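Local coordinates for argininosuccinate lyase (PDB 6RX8) that acts as EDDS lyase, a member of the aspartase/fumarase superfamily whose C–N bond cleavage yields fumarate, here bound to an engineered variant, at the interface of chains A and B. Sequence-based numbering; all coordinates share one arbitrary frame. Chains: chain A/B, Argininosuccinate lyase.

The interface of chains A and B. Residues chain A 108, 206-208; chain B 372, 375-376.
Two waters grip OD2 of the B:Asp372 carboxylate, one at 2.6 Å from OD2 and bound in turn to A:Thr206 OG1, the other 2.7 Å from OD2 and bonded to A:Gly207 N. This subunit interface belongs to a tetrameric aspartase/fumarase-superfamily lyase; two loop segments of chain A, at A:Ile108 and at A:Thr206 to A:Trp208, face helix 367-378 of chain B. The other carboxylate oxygen, OD1, accepts a direct hydrogen bond from the indole A:Trp208 NE1 at 3.0 Å. The bond is fairly straight (157° at H) and lies close to the indole plane, yet it reaches OD1 from above the carboxylate plane, the two planes standing 81° apart. A:Trp208 N donates to A:Thr206 OG1 at 3.0 Å, which ties this backbone amide to the hydroxyl that also meets a water. A:Ile108 of the same chain backs the ring, CG2 over its centre, and reaches across with CD1 to B:Val375 CG1 (4.1 Å). B:Arg376 NH2 sits over the opposite face in a cation-pi contact, 3.8 Å from the five-membered-ring centroid. B:Arg376 is poorly ordered, so this contact and that of its CB with A:Trp208 CH2 are less certain. A:Trp208 CZ2 meets B:Val375 CG1 at 3.8 Å; CG1 lies anti to the backbone N (chi1 175°), which points it towards the indole. A leucine in place of A:Trp208 would probably leave B:Asp372 OD1 without its N-H donor and B:Arg376 without an aromatic face.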
loop_
_atom_site.group_PDB
_atom_site.type_symbol
_atom_site.label_atom_id
_atom_site.label_comp_id
_atom_site.label_asym_id
_atom_site.label_seq_id
_atom_site.Cartn_x
_atom_site.Cartn_y
_atom_site.Cartn_z
ATOM N N ILE A 108 -36.642 1.274 17.242
ATOM C CA ILE A 108 -36.856 0.062 18.016
ATOM C C ILE A 108 -36.167 -1.101 17.318
ATOM O O ILE A 108 -36.353 -1.326 16.116
ATOM C CB ILE A 108 -38.362 -0.192 18.199
ATOM C CG1 ILE A 108 -38.963 0.822 19.182
ATOM C CG2 ILE A 108 -38.629 -1.641 18.651
ATOM C CD1 ILE A 108 -40.491 0.879 19.144
ATOM N N THR A 206 -31.581 -8.382 18.829
ATOM C CA THR A 206 -32.518 -7.659 19.669
ATOM C C THR A 206 -33.558 -8.642 20.169
ATOM O O THR A 206 -33.811 -9.670 19.538
ATOM C CB THR A 206 -33.189 -6.508 18.903
ATOM O OG1 THR A 206 -34.231 -5.931 19.700
ATOM C CG2 THR A 206 -33.775 -6.995 17.574
ATOM N N GLY A 207 -34.147 -8.321 21.312
ATOM C CA GLY A 207 -35.288 -9.077 21.773
ATOM C C GLY A 207 -36.589 -8.741 21.082
ATOM O O GLY A 207 -37.575 -9.458 21.269
ATOM N N TRP A 208 -36.627 -7.669 20.302
ATOM C CA TRP A 208 -37.836 -7.345 19.558
ATOM C C TRP A 208 -38.034 -8.370 18.444
ATOM O O TRP A 208 -37.059 -8.807 17.823
ATOM C CB TRP A 208 -37.747 -5.934 18.976
ATOM C CG TRP A 208 -37.844 -4.853 20.008
ATOM C CD1 TRP A 208 -36.815 -4.153 20.550
ATOM C CD2 TRP A 208 -39.041 -4.350 20.623
ATOM N NE1 TRP A 208 -37.286 -3.255 21.472
ATOM C CE2 TRP A 208 -38.650 -3.353 21.535
ATOM C CE3 TRP A 208 -40.400 -4.651 20.495
ATOM C CZ2 TRP A 208 -39.570 -2.642 22.305
ATOM C CZ3 TRP A 208 -41.317 -3.941 21.269
ATOM C CH2 TRP A 208 -40.894 -2.947 22.155
ATOM N N ASP B 372 -35.292 -1.443 26.340
ATOM C CA ASP B 372 -36.339 -2.070 25.545
ATOM C C ASP B 372 -37.534 -2.422 26.416
ATOM O O ASP B 372 -38.684 -2.346 25.972
ATOM C CB ASP B 372 -35.813 -3.331 24.865
ATOM C CG ASP B 372 -34.925 -3.039 23.674
ATOM O OD1 ASP B 372 -35.093 -1.992 23.011
ATOM O OD2 ASP B 372 -34.067 -3.892 23.389
ATOM N N VAL B 375 -39.765 0.615 26.932
ATOM C CA VAL B 375 -40.551 0.862 25.729
ATOM C C VAL B 375 -41.676 -0.155 25.618
ATOM O O VAL B 375 -42.837 0.194 25.383
ATOM C CB VAL B 375 -39.640 0.820 24.489
ATOM C CG1 VAL B 375 -40.446 0.953 23.214
ATOM C CG2 VAL B 375 -38.595 1.906 24.587
ATOM N N ARG B 376 -41.335 -1.436 25.754
ATOM C CA ARG B 376 -42.318 -2.502 25.603
ATOM C C ARG B 376 -43.380 -2.420 26.686
ATOM O O ARG B 376 -44.569 -2.628 26.419
ATOM C CB ARG B 376 -41.595 -3.852 25.630
ATOM C CG ARG B 376 -42.482 -5.086 25.587
ATOM C CD ARG B 376 -41.641 -6.377 25.685
ATOM N NE ARG B 376 -40.619 -6.455 24.637
ATOM C CZ ARG B 376 -39.309 -6.282 24.824
ATOM N NH1 ARG B 376 -38.821 -6.030 26.034
ATOM N NH2 ARG B 376 -38.479 -6.366 23.791
HETATM O O HOH W 1 -32.902 -3.995 21.053
HETATM O O HOH W 2 -33.785 -6.614 23.552
#